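GCN5-related N-acetyltransferase (Brucella melitensis biovar Abortus 2308, PDB 3TCV) probably transfers an acetyl group from acetyl-CoA to an amine, perhaps the N-terminal serine or alanine of a protein. Local coordinates at residues L150-V155 and R162-E167; V155-G160 and A215-Y220. All blocks are in the same frame, centred on the assembly; numbering follows the deposited sequence.

Both contacts use helix 142-158, share Val155 and have centres about 8 Å apart, yet they differ sharply in chemistry. Contact 1 is core: the helix lies on strand 163-169 of the central sheet, and a single tyrosine ring fills the interface with apolar contacts and one Met-aromatic contact. Contact 2 lies at the surface, about 14 Å from the centre of the chain, where the C-terminal part of the same helix meets helix 213-224 through one water-assisted ion pair. The two are stitched together by side chains: Tyr164 of contact 1 packs on Phe156 of contact 2, and Met152 reaches Tyr220, so the apolar packing of contact 1 runs on into the elements of contact 2.

Contact 1 (L150-V155 and R162-E167); sequences LFMQYV and RRYEWE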
loop_
_atom_site.group_PDB
_atom_site.type_symbol
_atom_site.label_atom_id
_atom_site.label_comp_id
_atom_site.label_asym_id
_atom_site.label_seq_id
_atom_site.Cartn_x
_atom_site.Cartn_y
_atom_site.Cartn_z
ATOM N N LEU B 150 -1.185 23.353 2.624
ATOM C CA LEU B 150 -0.756 23.410 4.014
ATOM C C LEU B 150 -0.284 22.047 4.554
ATOM O O LEU B 150 0.679 21.980 5.304
ATOM C CB LEU B 150 -1.846 24.009 4.894
ATOM C CG LEU B 150 -2.124 25.510 4.729
ATOM C CD1 LEU B 150 -3.421 25.860 5.451
ATOM C CD2 LEU B 150 -0.948 26.383 5.191
ATOM N N PHE B 151 -0.955 20.958 4.174
ATOM C CA PHE B 151 -0.485 19.632 4.523
ATOM C C PHE B 151 0.853 19.318 3.844
ATOM O O PHE B 151 1.767 18.787 4.483
ATOM C CB PHE B 151 -1.505 18.572 4.095
ATOM C CG PHE B 151 -2.520 18.181 5.149
ATOM C CD1 PHE B 151 -2.693 18.891 6.339
ATOM C CD2 PHE B 151 -3.366 17.088 4.905
ATOM C CE1 PHE B 151 -3.645 18.475 7.270
ATOM C CE2 PHE B 151 -4.316 16.683 5.830
ATOM C CZ PHE B 151 -4.454 17.391 7.010
ATOM N N MET B 152 0.960 19.634 2.551
ATOM C CA MET B 152 2.152 19.281 1.786
ATOM C C MET B 152 3.372 20.000 2.365
ATOM O O MET B 152 4.459 19.421 2.547
ATOM C CB MET B 152 1.983 19.625 0.314
ATOM C CG MET B 152 3.062 18.986 -0.552
ATOM S SD MET B 152 2.567 18.756 -2.264
ATOM C CE MET B 152 2.458 20.431 -2.786
ATOM N N GLN B 153 3.167 21.270 2.681
ATOM C CA GLN B 153 4.222 22.088 3.273
ATOM C C GLN B 153 4.693 21.533 4.620
ATOM O O GLN B 153 5.891 21.487 4.905
ATOM C CB GLN B 153 3.699 23.496 3.481
ATOM C CG GLN B 153 4.770 24.463 3.931
ATOM C CD GLN B 153 4.301 25.887 3.850
ATOM O OE1 GLN B 153 4.900 26.710 3.138
ATOM N NE2 GLN B 153 3.218 26.188 4.544
ATOM N N TYR B 154 3.730 21.126 5.442
ATOM C CA TYR B 154 4.017 20.588 6.775
ATOM C C TYR B 154 4.813 19.293 6.675
ATOM O O TYR B 154 5.823 19.113 7.369
ATOM C CB TYR B 154 2.709 20.363 7.499
ATOM C CG TYR B 154 2.824 19.703 8.847
ATOM C CD1 TYR B 154 3.578 20.276 9.878
ATOM C CD2 TYR B 154 2.137 18.512 9.111
ATOM C CE1 TYR B 154 3.647 19.666 11.137
ATOM C CE2 TYR B 154 2.207 17.902 10.349
ATOM C CZ TYR B 154 2.956 18.477 11.356
ATOM O OH TYR B 154 2.987 17.822 12.568
ATOM N N VAL B 155 4.355 18.434 5.772
ATOM C CA VAL B 155 4.944 17.127 5.536
ATOM C C VAL B 155 6.411 17.249 5.094
ATOM O O VAL B 155 7.267 16.512 5.591
ATOM C CB VAL B 155 4.049 16.335 4.546
ATOM C CG1 VAL B 155 4.794 15.216 3.852
ATOM C CG2 VAL B 155 2.781 15.851 5.287
ATOM N N ARG B 162 9.780 11.948 2.810
ATOM C CA ARG B 162 10.410 11.664 1.521
ATOM C C ARG B 162 9.381 11.489 0.400
ATOM O O ARG B 162 9.716 11.581 -0.764
ATOM C CB ARG B 162 11.170 10.319 1.567
ATOM C CG ARG B 162 12.237 10.160 2.606
ATOM C CD ARG B 162 13.022 8.886 2.344
ATOM N NE ARG B 162 13.823 9.004 1.127
ATOM C CZ ARG B 162 13.973 8.053 0.199
ATOM N NH1 ARG B 162 13.358 6.870 0.299
ATOM N NH2 ARG B 162 14.714 8.300 -0.860
ATOM N N ARG B 163 8.161 11.111 0.772
ATOM C CA ARG B 163 7.139 10.660 -0.182
ATOM C C ARG B 163 5.758 10.995 0.365
ATOM O O ARG B 163 5.415 10.646 1.532
ATOM C CB ARG B 163 7.290 9.138 -0.396
ATOM C CG ARG B 163 6.177 8.438 -1.177
ATOM C CD ARG B 163 6.338 6.916 -1.214
ATOM N NE ARG B 163 5.136 6.311 -1.806
ATOM C CZ ARG B 163 4.825 6.323 -3.098
ATOM N NH1 ARG B 163 5.680 6.746 -3.994
ATOM N NH2 ARG B 163 3.674 5.815 -3.513
ATOM N N TYR B 164 4.965 11.685 -0.461
ATOM C CA TYR B 164 3.634 12.190 -0.087
ATOM C C TYR B 164 2.636 11.651 -1.110
ATOM O O TYR B 164 2.803 11.843 -2.318
ATOM C CB TYR B 164 3.700 13.709 -0.107
ATOM C CG TYR B 164 2.458 14.474 0.270
ATOM C CD1 TYR B 164 1.811 14.263 1.476
ATOM C CD2 TYR B 164 1.957 15.456 -0.571
ATOM C CE1 TYR B 164 0.702 15.021 1.811
ATOM C CE2 TYR B 164 0.853 16.222 -0.242
ATOM C CZ TYR B 164 0.226 15.991 0.960
ATOM O OH TYR B 164 -0.874 16.745 1.306
ATOM N N GLU B 165 1.664 10.879 -0.632
ATOM C CA GLU B 165 0.833 10.087 -1.518
ATOM C C GLU B 165 -0.581 10.609 -1.669
ATOM O O GLU B 165 -1.164 11.171 -0.720
ATOM C CB GLU B 165 0.728 8.643 -0.998
ATOM C CG GLU B 165 2.029 7.878 -0.900
ATOM C CD GLU B 165 1.919 6.574 -0.147
ATOM O OE1 GLU B 165 2.638 5.653 -0.551
ATOM O OE2 GLU B 165 1.160 6.476 0.869
ATOM N N TRP B 166 -1.149 10.316 -2.837
ATOM C CA TRP B 166 -2.570 10.494 -3.157
ATOM C C TRP B 166 -3.069 9.201 -3.763
ATOM O O TRP B 166 -2.419 8.625 -4.617
ATOM C CB TRP B 166 -2.714 11.622 -4.158
ATOM C CG TRP B 166 -4.119 12.000 -4.555
ATOM C CD1 TRP B 166 -5.004 11.308 -5.371
ATOM C CD2 TRP B 166 -4.796 13.265 -4.239
ATOM N NE1 TRP B 166 -6.181 12.027 -5.533
ATOM C CE2 TRP B 166 -6.113 13.197 -4.859
ATOM C CE3 TRP B 166 -4.476 14.382 -3.463
ATOM C CZ2 TRP B 166 -7.040 14.240 -4.733
ATOM C CZ3 TRP B 166 -5.417 15.409 -3.350
ATOM C CH2 TRP B 166 -6.663 15.341 -3.973
ATOM N N GLU B 167 -4.198 8.687 -3.283
ATOM C CA GLU B 167 -4.828 7.516 -3.911
ATOM C C GLU B 167 -6.320 7.781 -4.004
ATOM O O GLU B 167 -6.923 8.445 -3.121
ATOM C CB GLU B 167 -4.555 6.205 -3.144
ATOM C CG GLU B 167 -4.713 6.301 -1.631
ATOM C CD GLU B 167 -5.095 5.009 -0.929
ATOM O OE1 GLU B 167 -4.779 4.911 0.292
ATOM O OE2 GLU B 167 -5.732 4.117 -1.538
#
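Tyr164 OH lies between two residues of the same helix: it hydrogen-bonds to Gln148 OE1, one turn before Phe151, and it presses on Phe151 CB at 3.4 Å. That oxygen sits near the plane of the Phe151 ring, at its edge, while the ring itself runs off toward Phe101 and strand 110-121. The tyrosine gets there because its CG is anti to the backbone N (chi1 -179°), which sends the ring from strand 163-169 straight at helix 142-158. Met152 takes the CE2 and CD2 half of it. Its CG touches Tyr164 CE2 at 3.6 Å, and its CA makes an off-centre CH-pi contact, 4.3 Å from the centroid of the Tyr164 ring. The sulfur completes a Met-aromatic contact, with SD 4.7 Å from that centroid in an oblique position, and the bend at chi3 (67°) carries CE to Tyr220. Val155 takes the other half from the same side of the ring plane, its CG1 3.9 Å from Tyr164 CD1; its side chain, like that of Met152, crosses the tyrosine at about a right angle. Arg163 points away from the helix, and its guanidinium grips Glu165 OE1 side-on, with NE at 2.9 Å and NH2 at 3.1 Å, while Glu165 OE2 pairs with Arg119 and Arg163 also reaches Glu187. Phe190 of the second subunit packs on both residues. Helix 142-158 is the beta-alpha-beta crossover that links strand 126-134 to the parallel strand 163-169, and it runs nearly antiparallel to the latter (154°), within the GNAT fold.

Contact 2 (V155-G160 and A215-Y220); sequences VFDVLG and ALKQAY
Asp157 sits in a wider pi-type turn spanning 155-158 near the end of helix 142-158, Gly160 then leaves helical geometry with positive phi (71°), and Lys217 comes from helix 213-224. The two side chains form a salt bridge between helices on the surface of the GNAT fold, joining the helix of the beta-alpha-beta unit to the one that follows strand 199-209. Lys217 NZ donates to Asp157 OD2 at 2.9 Å, approaching on the syn side of the carboxylate but 27° out of its plane. The lysine reaches across as a fully extended chain, with CG anti to the backbone N (chi1 -180°) and every later torsion near 180°, so its ammonium group ends well clear of its own helix; its CE follows behind at 3.6 Å from Asp157 OD2. The other carboxylate oxygen is engaged too: Asp157 OD1 accepts a hydrogen bond from Trp213 NE1, which ties the aspartate to the start of the lysine's helix, while the Trp213 ring stacks on Phe156. A bridging water closes the circuit, donating to Asp157 OD1 at 2.8 Å and accepting from Lys217 NZ at 3.0 Å.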
loop_
_atom_site.group_PDB
_atom_site.type_symbol
_atom_site.label_atom_id
_atom_site.label_comp_id
_atom_site.label_asym_id
_atom_site.label_seq_id
_atom_site.Cartn_x
_atom_site.Cartn_y
_atom_site.Cartn_z
ATOM N N VAL B 155 4.355 18.434 5.772
ATOM C CA VAL B 155 4.944 17.127 5.536
ATOM C C VAL B 155 6.411 17.249 5.094
ATOM O O VAL B 155 7.267 16.512 5.591
ATOM C CB VAL B 155 4.049 16.335 4.546
ATOM C CG1 VAL B 155 4.794 15.216 3.852
ATOM C CG2 VAL B 155 2.781 15.851 5.287
ATOM N N PHE B 156 6.715 18.204 4.214
ATOM C CA PHE B 156 8.060 18.324 3.668
ATOM C C PHE B 156 8.945 19.286 4.450
ATOM O O PHE B 156 10.015 18.900 4.861
ATOM C CB PHE B 156 8.013 18.723 2.196
ATOM C CG PHE B 156 7.548 17.611 1.287
ATOM C CD1 PHE B 156 8.231 16.403 1.244
ATOM C CD2 PHE B 156 6.460 17.771 0.479
ATOM C CE1 PHE B 156 7.818 15.364 0.403
ATOM C CE2 PHE B 156 6.027 16.743 -0.347
ATOM C CZ PHE B 156 6.711 15.548 -0.393
ATOM N N ASP B 157 8.492 20.515 4.658
ATOM C CA ASP B 157 9.317 21.496 5.366
ATOM C C ASP B 157 9.419 21.271 6.863
ATOM O O ASP B 157 10.429 21.673 7.463
ATOM C CB ASP B 157 8.807 22.925 5.137
ATOM C CG ASP B 157 9.059 23.428 3.739
ATOM O OD1 ASP B 157 9.897 22.870 2.999
ATOM O OD2 ASP B 157 8.400 24.421 3.381
ATOM N N VAL B 158 8.398 20.705 7.495
ATOM C CA VAL B 158 8.453 20.512 8.956
ATOM C C VAL B 158 8.813 19.070 9.316
ATOM O O VAL B 158 9.769 18.842 10.036
ATOM C CB VAL B 158 7.162 20.966 9.662
ATOM C CG1 VAL B 158 7.229 20.686 11.162
ATOM C CG2 VAL B 158 6.941 22.450 9.409
ATOM N N LEU B 159 8.042 18.104 8.844
ATOM C CA LEU B 159 8.295 16.689 9.174
ATOM C C LEU B 159 9.497 16.070 8.449
ATOM O O LEU B 159 10.108 15.124 8.944
ATOM C CB LEU B 159 7.031 15.868 8.942
ATOM C CG LEU B 159 5.776 16.185 9.771
ATOM C CD1 LEU B 159 4.680 15.185 9.411
ATOM C CD2 LEU B 159 6.062 16.154 11.269
ATOM N N GLY B 160 9.851 16.610 7.290
ATOM C CA GLY B 160 11.000 16.136 6.515
ATOM C C GLY B 160 10.767 14.774 5.885
ATOM O O GLY B 160 11.690 13.976 5.754
ATOM N N ALA B 215 10.002 22.951 -6.311
ATOM C CA ALA B 215 9.407 23.590 -7.491
ATOM C C ALA B 215 7.896 23.702 -7.331
ATOM O O ALA B 215 7.292 24.707 -7.725
ATOM C CB ALA B 215 9.773 22.838 -8.766
ATOM N N LEU B 216 7.276 22.682 -6.743
ATOM C CA LEU B 216 5.857 22.768 -6.461
ATOM C C LEU B 216 5.537 23.909 -5.509
ATOM O O LEU B 216 4.602 24.672 -5.759
ATOM C CB LEU B 216 5.328 21.445 -5.917
ATOM C CG LEU B 216 5.140 20.409 -7.000
ATOM C CD1 LEU B 216 4.769 19.090 -6.314
ATOM C CD2 LEU B 216 4.061 20.831 -8.016
ATOM N N LYS B 217 6.302 24.018 -4.431
ATOM C CA LYS B 217 6.075 25.070 -3.449
ATOM C C LYS B 217 6.021 26.445 -4.133
ATOM O O LYS B 217 5.084 27.213 -3.888
ATOM C CB LYS B 217 7.151 25.046 -2.351
ATOM C CG LYS B 217 6.982 26.116 -1.287
ATOM C CD LYS B 217 8.064 26.054 -0.212
ATOM C CE LYS B 217 7.730 26.976 0.955
ATOM N NZ LYS B 217 8.794 26.932 2.002
ATOM N N GLN B 218 6.990 26.731 -5.006
ATOM C CA GLN B 218 7.047 28.021 -5.719
ATOM C C GLN B 218 5.789 28.258 -6.566
ATOM O O GLN B 218 5.255 29.361 -6.590
ATOM C CB GLN B 218 8.317 28.136 -6.592
ATOM C CG GLN B 218 9.612 28.064 -5.787
ATOM C CD GLN B 218 10.849 28.562 -6.522
ATOM O OE1 GLN B 218 11.006 28.364 -7.732
ATOM N NE2 GLN B 218 11.745 29.216 -5.780
ATOM N N ALA B 219 5.306 27.208 -7.235
ATOM C CA ALA B 219 4.155 27.327 -8.135
ATOM C C ALA B 219 2.857 27.551 -7.354
ATOM O O ALA B 219 2.001 28.319 -7.780
ATOM C CB ALA B 219 4.049 26.091 -9.031
ATOM N N TYR B 220 2.707 26.861 -6.226
ATOM C CA TYR B 220 1.542 27.059 -5.377
ATOM C C TYR B 220 1.548 28.474 -4.780
ATOM O O TYR B 220 0.510 29.120 -4.712
ATOM C CB TYR B 220 1.535 26.079 -4.229
ATOM C CG TYR B 220 0.931 24.696 -4.475
ATOM C CD1 TYR B 220 -0.317 24.341 -3.934
ATOM C CD2 TYR B 220 1.635 23.711 -5.177
ATOM C CE1 TYR B 220 -0.840 23.047 -4.117
ATOM C CE2 TYR B 220 1.110 22.453 -5.369
ATOM C CZ TYR B 220 -0.124 22.116 -4.846
ATOM O OH TYR B 220 -0.590 20.816 -5.023
HETATM O O HOH W 1 11.064 25.052 1.619
#